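Local coordinates for protein stress response kinase A (Escherichia coli, PDB 1ZYL) that phosphorylates itself and protein substrates on serine and threonine with ATP, and probably helps the cell withstand stress from reactive oxygen species, at residues Y37-Y42 with K55-E60; R50-K55 with F103-S108; L129-Q134 with E253-F258. All blocks are in the same frame, centred on the assembly; numbering follows the deposited sequence.

Interaction 1 of 3, residues Y37-Y42 with K55-E60; sequences YENRVY and KFYRPE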
loop_
_atom_site.group_PDB
_atom_site.type_symbol
_atom_site.label_atom_id
_atom_site.label_comp_id
_atom_site.label_asym_id
_atom_site.label_seq_id
_atom_site.Cartn_x
_atom_site.Cartn_y
_atom_site.Cartn_z
ATOM N N TYR A 37 -2.405 10.531 3.755
ATOM C CA TYR A 37 -3.691 10.701 3.094
ATOM C C TYR A 37 -4.780 9.732 3.545
ATOM O O TYR A 37 -5.901 10.150 3.834
ATOM C CB TYR A 37 -3.528 10.579 1.573
ATOM C CG TYR A 37 -2.752 11.698 0.929
ATOM C CD1 TYR A 37 -3.148 13.023 1.087
ATOM C CD2 TYR A 37 -1.621 11.433 0.155
ATOM C CE1 TYR A 37 -2.436 14.058 0.492
ATOM C CE2 TYR A 37 -0.900 12.458 -0.444
ATOM C CZ TYR A 37 -1.310 13.769 -0.270
ATOM O OH TYR A 37 -0.589 14.796 -0.833
ATOM N N GLU A 38 -4.449 8.443 3.596
ATOM C CA GLU A 38 -5.421 7.413 3.958
ATOM C C GLU A 38 -6.093 7.589 5.303
ATOM O O GLU A 38 -7.324 7.659 5.387
ATOM C CB GLU A 38 -4.784 6.025 3.917
ATOM C CG GLU A 38 -5.808 4.912 4.081
ATOM C CD GLU A 38 -6.899 4.976 3.018
ATOM O OE1 GLU A 38 -6.780 4.273 1.991
ATOM O OE2 GLU A 38 -7.866 5.746 3.202
ATOM N N ASN A 39 -5.284 7.639 6.356
ATOM C CA ASN A 39 -5.807 7.795 7.703
ATOM C C ASN A 39 -5.217 9.047 8.347
ATOM O O ASN A 39 -4.226 9.585 7.869
ATOM C CB ASN A 39 -5.444 6.572 8.543
ATOM C CG ASN A 39 -5.542 5.272 7.765
ATOM O OD1 ASN A 39 -6.634 4.824 7.408
ATOM N ND2 ASN A 39 -4.386 4.654 7.501
ATOM N N ARG A 40 -5.835 9.497 9.434
ATOM C CA ARG A 40 -5.374 10.671 10.169
ATOM C C ARG A 40 -4.385 10.248 11.261
ATOM O O ARG A 40 -4.754 9.548 12.200
ATOM C CB ARG A 40 -6.574 11.390 10.802
ATOM C CG ARG A 40 -7.168 12.534 9.972
ATOM C CD ARG A 40 -6.155 13.662 9.875
ATOM N NE ARG A 40 -6.741 14.949 9.503
ATOM C CZ ARG A 40 -6.051 16.086 9.425
ATOM N NH1 ARG A 40 -6.662 17.210 9.081
ATOM N NH2 ARG A 40 -4.747 16.103 9.684
ATOM N N VAL A 41 -3.130 10.670 11.126
ATOM C CA VAL A 41 -2.081 10.338 12.088
ATOM C C VAL A 41 -1.532 11.569 12.789
ATOM O O VAL A 41 -1.213 12.569 12.150
ATOM C CB VAL A 41 -0.881 9.630 11.419
ATOM C CG1 VAL A 41 0.301 9.596 12.388
ATOM C CG2 VAL A 41 -1.266 8.213 10.995
ATOM N N TYR A 42 -1.413 11.478 14.108
ATOM C CA TYR A 42 -0.893 12.570 14.921
ATOM C C TYR A 42 0.199 12.002 15.821
ATOM O O TYR A 42 0.123 10.843 16.229
ATOM C CB TYR A 42 -2.005 13.182 15.791
ATOM C CG TYR A 42 -3.086 13.945 15.040
ATOM C CD1 TYR A 42 -4.186 13.290 14.487
ATOM C CD2 TYR A 42 -3.006 15.332 14.891
ATOM C CE1 TYR A 42 -5.186 14.000 13.799
ATOM C CE2 TYR A 42 -3.995 16.054 14.209
ATOM C CZ TYR A 42 -5.081 15.385 13.666
ATOM O OH TYR A 42 -6.046 16.107 12.990
ATOM N N LYS A 55 -3.126 6.710 15.260
ATOM C CA LYS A 55 -3.585 6.533 13.905
ATOM C C LYS A 55 -5.075 6.307 13.986
ATOM O O LYS A 55 -5.525 5.347 14.613
ATOM C CB LYS A 55 -2.909 5.313 13.271
ATOM C CG LYS A 55 -2.925 5.258 11.733
ATOM C CD LYS A 55 -2.318 3.939 11.231
ATOM C CE LYS A 55 -1.868 3.998 9.756
ATOM N NZ LYS A 55 -0.527 4.652 9.535
ATOM N N PHE A 56 -5.845 7.206 13.384
ATOM C CA PHE A 56 -7.281 7.045 13.374
ATOM C C PHE A 56 -7.660 6.482 12.033
ATOM O O PHE A 56 -7.604 7.168 11.024
ATOM C CB PHE A 56 -7.997 8.368 13.605
ATOM C CG PHE A 56 -8.119 8.732 15.046
ATOM C CD1 PHE A 56 -7.001 9.120 15.775
ATOM C CD2 PHE A 56 -9.348 8.672 15.683
ATOM C CE1 PHE A 56 -7.107 9.444 17.119
ATOM C CE2 PHE A 56 -9.464 8.993 17.024
ATOM C CZ PHE A 56 -8.341 9.381 17.746
ATOM N N TYR A 57 -8.022 5.211 12.033
ATOM C CA TYR A 57 -8.407 4.530 10.819
ATOM C C TYR A 57 -9.637 5.200 10.239
ATOM O O TYR A 57 -10.638 5.371 10.928
ATOM C CB TYR A 57 -8.666 3.063 11.144
ATOM C CG TYR A 57 -7.395 2.323 11.510
ATOM C CD1 TYR A 57 -6.507 1.907 10.518
ATOM C CD2 TYR A 57 -7.064 2.065 12.845
ATOM C CE1 TYR A 57 -5.323 1.252 10.836
ATOM C CE2 TYR A 57 -5.868 1.404 13.177
ATOM C CZ TYR A 57 -5.004 1.004 12.161
ATOM O OH TYR A 57 -3.813 0.377 12.449
ATOM N N ARG A 58 -9.560 5.595 8.974
ATOM C CA ARG A 58 -10.686 6.263 8.342
ATOM C C ARG A 58 -11.906 5.350 8.275
ATOM O O ARG A 58 -11.853 4.237 7.742
ATOM C CB ARG A 58 -10.303 6.788 6.938
ATOM C CG ARG A 58 -10.670 5.922 5.723
ATOM C CD ARG A 58 -10.999 6.796 4.492
ATOM N NE ARG A 58 -9.892 7.676 4.100
ATOM C CZ ARG A 58 -10.054 8.912 3.637
ATOM N NH1 ARG A 58 -9.010 9.654 3.302
ATOM N NH2 ARG A 58 -11.269 9.413 3.523
ATOM N N PRO A 59 -13.025 5.806 8.847
ATOM C CA PRO A 59 -14.263 5.031 8.851
ATOM C C PRO A 59 -14.642 4.533 7.465
ATOM O O PRO A 59 -14.266 5.125 6.460
ATOM C CB PRO A 59 -15.282 6.012 9.426
ATOM C CG PRO A 59 -14.687 7.362 9.112
ATOM C CD PRO A 59 -13.242 7.145 9.418
ATOM N N GLU A 60 -15.367 3.422 7.432
ATOM C CA GLU A 60 -15.827 2.802 6.196
ATOM C C GLU A 60 -14.788 2.033 5.386
ATOM O O GLU A 60 -15.142 1.278 4.484
ATOM C CB GLU A 60 -16.493 3.850 5.315
ATOM C CG GLU A 60 -17.597 4.583 6.044
ATOM C CD GLU A 60 -18.256 3.707 7.096
ATOM O OE1 GLU A 60 -18.775 2.622 6.740
ATOM O OE2 GLU A 60 -18.247 4.105 8.280
#
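Strands 40-42 and 55-57 run antiparallel, their short axes 4.8 Å apart at 166°, Arg40 and Phe56 forming a hydrogen-bonded pair and Val41 and Lys55 a non-hydrogen-bonded one. They belong to the beta hairpin of strands 40-44 and 52-57 in the N-terminal sheet of this kinase-like phosphotransferase fold. Phe56 N gives Arg40 O a nearly straight bond of 2.8 Å, while the return bond from Arg40 N to Phe56 O is weak. On the face carrying Val41 and Lys55, the lysine chain leaves with CG anti to the backbone N (chi1 -161°) and stays extended up to a bend at chi4, so that Val41 CG2 crosses it obliquely, 3.5 Å from Lys55 CG. Asn39 ND2 sits beside Lys55 CE and is hydrogen-bonded to Asp219; Asn39 OD1 takes a weak bond from Arg58 N. Lys55 NZ makes a long, weak ion pair with Asp217, the inferred magnesium ligand, a position consistent with the ATP-site lysine of kinases. Further on, Arg58, bent at chi2 and chi3, turns back to the backbone of Tyr37 and Glu38, its NH1 bonding to Tyr37 O. Glu38 OE1 is held by Arg284, Arg61 and Trp280, while OE2 takes part in the salt bridge, its carboxylate plane 82° from the guanidinium. The single hydrogen of Arg58 NE is shared between Glu38 O and Glu38 OE2, each 2.9 Å from NE and tilted from the guanidinium plane.

Interaction 2 of 3, residues R50-K55 with F103-S108; sequences RRFVVK and FAVFPS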
loop_
_atom_site.group_PDB
_atom_site.type_symbol
_atom_site.label_atom_id
_atom_site.label_comp_id
_atom_site.label_asym_id
_atom_site.label_seq_id
_atom_site.Cartn_x
_atom_site.Cartn_y
_atom_site.Cartn_z
ATOM N N ARG A 50 8.862 10.367 25.180
ATOM C CA ARG A 50 9.243 9.312 24.243
ATOM C C ARG A 50 8.123 9.298 23.194
ATOM O O ARG A 50 7.052 8.729 23.415
ATOM C CB ARG A 50 9.340 7.963 24.969
ATOM C CG ARG A 50 10.216 6.923 24.274
ATOM C CD ARG A 50 9.652 6.509 22.914
ATOM N NE ARG A 50 10.465 5.484 22.258
ATOM C CZ ARG A 50 11.726 5.655 21.864
ATOM N NH1 ARG A 50 12.337 6.819 22.056
ATOM N NH2 ARG A 50 12.384 4.660 21.280
ATOM N N ARG A 51 8.389 9.942 22.059
ATOM C CA ARG A 51 7.433 10.084 20.960
ATOM C C ARG A 51 6.571 8.878 20.568
ATOM O O ARG A 51 7.020 7.729 20.575
ATOM C CB ARG A 51 8.159 10.622 19.726
ATOM C CG ARG A 51 9.002 11.863 20.004
ATOM C CD ARG A 51 9.615 12.401 18.723
ATOM N NE ARG A 51 10.237 11.336 17.939
ATOM C CZ ARG A 51 10.766 11.500 16.730
ATOM N NH1 ARG A 51 10.756 12.694 16.155
ATOM N NH2 ARG A 51 11.293 10.463 16.090
ATOM N N PHE A 52 5.320 9.185 20.220
ATOM C CA PHE A 52 4.296 8.217 19.810
ATOM C C PHE A 52 3.466 8.819 18.676
ATOM O O PHE A 52 3.616 9.992 18.333
ATOM C CB PHE A 52 3.344 7.926 20.973
ATOM C CG PHE A 52 3.804 6.840 21.885
ATOM C CD1 PHE A 52 3.782 5.514 21.472
ATOM C CD2 PHE A 52 4.229 7.137 23.178
ATOM C CE1 PHE A 52 4.174 4.490 22.332
ATOM C CE2 PHE A 52 4.625 6.124 24.052
ATOM C CZ PHE A 52 4.596 4.797 23.629
ATOM N N VAL A 53 2.582 8.012 18.101
ATOM C CA VAL A 53 1.701 8.486 17.036
ATOM C C VAL A 53 0.364 7.772 17.147
ATOM O O VAL A 53 0.313 6.572 17.394
ATOM C CB VAL A 53 2.283 8.228 15.612
ATOM C CG1 VAL A 53 3.572 8.994 15.417
ATOM C CG2 VAL A 53 2.526 6.758 15.401
ATOM N N VAL A 54 -0.724 8.515 17.000
ATOM C CA VAL A 54 -2.033 7.891 17.059
ATOM C C VAL A 54 -2.469 7.805 15.615
ATOM O O VAL A 54 -2.205 8.720 14.835
ATOM C CB VAL A 54 -3.086 8.735 17.801
ATOM C CG1 VAL A 54 -3.974 7.812 18.618
ATOM C CG2 VAL A 54 -2.425 9.799 18.655
ATOM N N LYS A 55 -3.126 6.710 15.260
ATOM C CA LYS A 55 -3.585 6.533 13.905
ATOM C C LYS A 55 -5.075 6.307 13.986
ATOM O O LYS A 55 -5.525 5.347 14.613
ATOM C CB LYS A 55 -2.909 5.313 13.271
ATOM C CG LYS A 55 -2.925 5.258 11.733
ATOM C CD LYS A 55 -2.318 3.939 11.231
ATOM C CE LYS A 55 -1.868 3.998 9.756
ATOM N NZ LYS A 55 -0.527 4.652 9.535
ATOM N N PHE A 103 -8.939 3.390 16.380
ATOM C CA PHE A 103 -7.589 3.930 16.369
ATOM C C PHE A 103 -6.625 3.068 17.153
ATOM O O PHE A 103 -7.038 2.241 17.965
ATOM C CB PHE A 103 -7.561 5.355 16.920
ATOM C CG PHE A 103 -7.963 5.471 18.366
ATOM C CD1 PHE A 103 -9.262 5.196 18.773
ATOM C CD2 PHE A 103 -7.054 5.920 19.316
ATOM C CE1 PHE A 103 -9.649 5.376 20.105
ATOM C CE2 PHE A 103 -7.436 6.100 20.651
ATOM C CZ PHE A 103 -8.731 5.830 21.043
ATOM N N ALA A 104 -5.336 3.266 16.892
ATOM C CA ALA A 104 -4.279 2.527 17.561
ATOM C C ALA A 104 -3.120 3.482 17.804
ATOM O O ALA A 104 -3.057 4.553 17.208
ATOM C CB ALA A 104 -3.831 1.360 16.698
ATOM N N VAL A 105 -2.205 3.095 18.682
ATOM C CA VAL A 105 -1.057 3.933 19.002
ATOM C C VAL A 105 0.221 3.173 18.684
ATOM O O VAL A 105 0.383 2.031 19.103
ATOM C CB VAL A 105 -1.061 4.332 20.500
ATOM C CG1 VAL A 105 0.024 5.344 20.766
ATOM C CG2 VAL A 105 -2.421 4.907 20.886
ATOM N N PHE A 106 1.126 3.796 17.940
ATOM C CA PHE A 106 2.370 3.125 17.591
ATOM C C PHE A 106 3.595 3.880 18.075
ATOM O O PHE A 106 3.624 5.113 18.065
ATOM C CB PHE A 106 2.500 2.943 16.075
ATOM C CG PHE A 106 1.374 2.184 15.447
ATOM C CD1 PHE A 106 0.138 2.782 15.253
ATOM C CD2 PHE A 106 1.555 0.869 15.034
ATOM C CE1 PHE A 106 -0.901 2.082 14.655
ATOM C CE2 PHE A 106 0.522 0.158 14.436
ATOM C CZ PHE A 106 -0.711 0.765 14.246
ATOM N N PRO A 107 4.633 3.141 18.496
ATOM C CA PRO A 107 5.890 3.710 18.986
ATOM C C PRO A 107 6.571 4.488 17.870
ATOM O O PRO A 107 7.095 3.888 16.936
ATOM C CB PRO A 107 6.698 2.477 19.374
ATOM C CG PRO A 107 5.651 1.465 19.720
ATOM C CD PRO A 107 4.628 1.674 18.646
ATOM N N SER A 108 6.564 5.814 17.954
ATOM C CA SER A 108 7.210 6.613 16.918
ATOM C C SER A 108 8.589 6.018 16.666
ATOM O O SER A 108 9.459 6.023 17.540
ATOM C CB SER A 108 7.335 8.073 17.351
ATOM O OG SER A 108 7.956 8.841 16.337
#
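Phe103 carries its CG in the crowded position between backbone N and carbonyl carbon (chi1 64°), whereas Phe52 and Phe106 set theirs anti to the carbonyl carbon; these torsions decide where each ring lands on the paired strands. The Phe103 ring lies beside Val54, pointing the same way, and Val54 CG1 meets its edge 3.7 Å from CD2. The same methyl also touches Val105 CG2, its neighbour in the non-hydrogen-bonded pair Val54-Val105, on the face these two valines share. Phe52 comes in through CD1, which is 3.8 Å from Val105 CG1 and also close to Phe106 O at the ring edge; its CE1 reaches the Pro107 ring. On the face of Val53, Lys55, Ala104 and Phe106, the side chains of Val53 and Phe106 cross at about a right angle, Val53 CG2 being 3.9 Å from Phe106 CB. Phe106 and Lys55 cross obliquely, Phe106 CE1 lying 4.0 Å from Lys55 CB and nearly as close to Lys55 CD.

The backbones are tied by two hydrogen-bonded pairs. Phe106 N reaches Val53 O at 2.9 Å, nearly along the C=O axis, and Val53 N answers to Phe106 O. Lys55 N likewise meets Ala104 O at 2.9 Å, with Ala104 N returning to Lys55 O. Past the last regular pair, Ser108 N makes only a weak bond to Arg51 O, and Ser108 OG lies over one face of the Arg51 guanidinium.

Outside the pair, Phe103 stacks on Phe56 and meets His23 edge-to-face. Strand 52-57, flanked by 40-44 and 101-107, is the middle one of five in an antiparallel sheet of order 32-34, 40-44, 52-57, 101-107, 96-98, the sheet of the N-terminal lobe characteristic of protein kinase-like phosphotransferases.

Interaction 3 of 3, residues L129-Q134 with E253-F258; sequences LGRMHQ and EEFSEF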
loop_
_atom_site.group_PDB
_atom_site.type_symbol
_atom_site.label_atom_id
_atom_site.label_comp_id
_atom_site.label_asym_id
_atom_site.label_seq_id
_atom_site.Cartn_x
_atom_site.Cartn_y
_atom_site.Cartn_z
ATOM N N LEU A 129 12.560 -8.740 4.106
ATOM C CA LEU A 129 11.334 -8.990 3.362
ATOM C C LEU A 129 11.149 -10.510 3.258
ATOM O O LEU A 129 10.032 -11.022 3.187
ATOM C CB LEU A 129 11.463 -8.365 1.972
ATOM C CG LEU A 129 10.347 -7.473 1.423
ATOM C CD1 LEU A 129 9.628 -6.735 2.548
ATOM C CD2 LEU A 129 10.963 -6.483 0.437
ATOM N N GLY A 130 12.270 -11.224 3.261
ATOM C CA GLY A 130 12.230 -12.667 3.171
ATOM C C GLY A 130 11.798 -13.254 4.495
ATOM O O GLY A 130 11.116 -14.275 4.536
ATOM N N ARG A 131 12.202 -12.615 5.586
ATOM C CA ARG A 131 11.809 -13.102 6.892
ATOM C C ARG A 131 10.361 -12.690 7.142
ATOM O O ARG A 131 9.632 -13.367 7.872
ATOM C CB ARG A 131 12.714 -12.532 7.985
ATOM C CG ARG A 131 12.382 -13.088 9.372
ATOM C CD ARG A 131 13.214 -12.458 10.482
ATOM N NE ARG A 131 14.617 -12.854 10.425
ATOM C CZ ARG A 131 15.541 -12.439 11.285
ATOM N NH1 ARG A 131 16.795 -12.849 11.166
ATOM N NH2 ARG A 131 15.214 -11.606 12.263
ATOM N N MET A 132 9.943 -11.589 6.517
ATOM C CA MET A 132 8.578 -11.099 6.678
ATOM C C MET A 132 7.624 -12.093 6.061
ATOM O O MET A 132 6.687 -12.551 6.712
ATOM C CB MET A 132 8.387 -9.743 6.002
ATOM C CG MET A 132 7.150 -8.989 6.493
ATOM S SD MET A 132 6.536 -7.750 5.334
ATOM C CE MET A 132 7.670 -6.438 5.614
ATOM N N HIS A 133 7.869 -12.427 4.799
ATOM C CA HIS A 133 7.027 -13.384 4.085
ATOM C C HIS A 133 7.100 -14.766 4.706
ATOM O O HIS A 133 6.195 -15.584 4.513
ATOM C CB HIS A 133 7.422 -13.454 2.614
ATOM C CG HIS A 133 7.093 -12.212 1.853
ATOM N ND1 HIS A 133 7.138 -12.145 0.480
ATOM C CD2 HIS A 133 6.707 -10.986 2.277
ATOM C CE1 HIS A 133 6.792 -10.932 0.089
ATOM N NE2 HIS A 133 6.524 -10.209 1.160
ATOM N N GLN A 134 8.182 -15.018 5.446
ATOM C CA GLN A 134 8.360 -16.289 6.131
ATOM C C GLN A 134 7.252 -16.362 7.174
ATOM O O GLN A 134 6.599 -17.396 7.332
ATOM C CB GLN A 134 9.715 -16.335 6.822
ATOM C CG GLN A 134 10.059 -17.689 7.417
ATOM C CD GLN A 134 11.374 -17.676 8.173
ATOM O OE1 GLN A 134 11.927 -18.725 8.482
ATOM N NE2 GLN A 134 11.874 -16.488 8.483
ATOM N N GLU A 253 15.926 -14.888 -0.545
ATOM C CA GLU A 253 15.932 -16.344 -0.398
ATOM C C GLU A 253 16.589 -16.911 0.865
ATOM O O GLU A 253 16.501 -18.117 1.117
ATOM C CB GLU A 253 16.548 -17.006 -1.635
ATOM C CG GLU A 253 15.810 -16.657 -2.914
ATOM C CD GLU A 253 15.714 -17.806 -3.886
ATOM O OE1 GLU A 253 16.767 -18.357 -4.281
ATOM O OE2 GLU A 253 14.578 -18.154 -4.259
ATOM N N GLU A 254 17.234 -16.063 1.663
ATOM C CA GLU A 254 17.849 -16.550 2.885
ATOM C C GLU A 254 16.780 -17.067 3.845
ATOM O O GLU A 254 17.029 -18.005 4.597
ATOM C CB GLU A 254 18.666 -15.449 3.565
ATOM C CG GLU A 254 19.159 -15.840 4.964
ATOM C CD GLU A 254 19.936 -14.733 5.673
ATOM O OE1 GLU A 254 20.228 -14.891 6.876
ATOM O OE2 GLU A 254 20.261 -13.710 5.035
ATOM N N PHE A 255 15.587 -16.472 3.807
ATOM C CA PHE A 255 14.496 -16.877 4.701
ATOM C C PHE A 255 13.230 -17.382 4.009
ATOM O O PHE A 255 12.394 -18.032 4.631
ATOM C CB PHE A 255 14.126 -15.715 5.616
ATOM C CG PHE A 255 15.260 -15.237 6.458
ATOM C CD1 PHE A 255 15.678 -15.967 7.559
ATOM C CD2 PHE A 255 15.950 -14.078 6.120
ATOM C CE1 PHE A 255 16.773 -15.549 8.312
ATOM C CE2 PHE A 255 17.049 -13.653 6.870
ATOM C CZ PHE A 255 17.460 -14.389 7.964
ATOM N N SER A 256 13.076 -17.057 2.733
ATOM C CA SER A 256 11.914 -17.487 1.967
ATOM C C SER A 256 12.329 -17.714 0.529
ATOM O O SER A 256 12.965 -16.858 -0.088
ATOM C CB SER A 256 10.807 -16.436 2.014
ATOM O OG SER A 256 10.147 -16.451 3.261
ATOM N N GLU A 257 11.988 -18.876 -0.005
ATOM C CA GLU A 257 12.338 -19.152 -1.376
ATOM C C GLU A 257 11.425 -18.276 -2.222
ATOM O O GLU A 257 10.270 -18.035 -1.862
ATOM C CB GLU A 257 12.121 -20.627 -1.704
ATOM C CG GLU A 257 12.669 -21.009 -3.073
ATOM C CD GLU A 257 12.328 -22.430 -3.484
ATOM O OE1 GLU A 257 12.653 -22.808 -4.632
ATOM O OE2 GLU A 257 11.738 -23.166 -2.661
ATOM N N PHE A 258 11.958 -17.772 -3.328
ATOM C CA PHE A 258 11.185 -16.926 -4.229
ATOM C C PHE A 258 10.887 -17.707 -5.497
ATOM O O PHE A 258 11.742 -18.411 -6.020
ATOM C CB PHE A 258 11.963 -15.654 -4.584
ATOM C CG PHE A 258 11.208 -14.714 -5.482
ATOM C CD1 PHE A 258 11.726 -14.342 -6.717
ATOM C CD2 PHE A 258 9.967 -14.207 -5.099
ATOM C CE1 PHE A 258 11.017 -13.482 -7.559
ATOM C CE2 PHE A 258 9.253 -13.348 -5.935
ATOM C CZ PHE A 258 9.779 -12.987 -7.166
#
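A single hydrogen bond joins the helical turn 129-134 to the loop 253-258. Ser256 OG, set anti to the carbonyl carbon (chi1 -76°), donates to Gly130 O at 2.7 Å, in the carbonyl plane. That oxygen also receives a weak helical bond from Gln134 N, so two donors share it.

The cation-pi contact is off-centre: Arg131 CZ stands 4.8 Å from the centroid of the Phe255 ring, 30° off its normal. Guanidinium and ring are nearly perpendicular, at 87°, with Arg131 NH1 3.6 Å from Phe255 CZ. The Arg131 NH2 is meanwhile fixed by Glu81 O.

Van der Waals contacts do the rest. Arg131 CB lies over the same ring face, and Glu254 CG packs on the opposite one. Gly130 has no side chain; a CB there would point toward the loop, about 3.8 Å from Phe255 CB. Gly130 O lies 3.5 Å from Phe255 CB, and Gln134 NE2 comes to 3.7 Å from that CB. An alanine in place of Phe255 would remove the ring that meets Arg131, and the loop would probably sit less firmly on the helix.

The contact joins the loop that follows helix 238-252 to helix 119-136, in the mainly helical C-terminal lobe of the kinase-like fold.

Overall arrangement
Interactions 1 and 2 are two seams of one antiparallel sheet, sharing strand 52-57 and Lys55, with centres about 12 Å apart. They meet directly: Tyr42 O lies 2.6 Å from Val54 N, a probable hydrogen bond, and Tyr57 OH packs on Phe106 CZ. Lys55 belongs to both, and this shared position probably helps to fix where its chain starts; its side chain comes within about 4 Å of that of Asp217, an inferred active-site and magnesium-binding residue. Interaction 3 stands apart, its centre about 30 Å from that of interaction 1 and about 28 Å from that of interaction 2, touching neither. It joins helix 119-136 to the loop after helix 238-252, and the His133 side chain is about 11 Å from that of Asp201, the inferred proton acceptor.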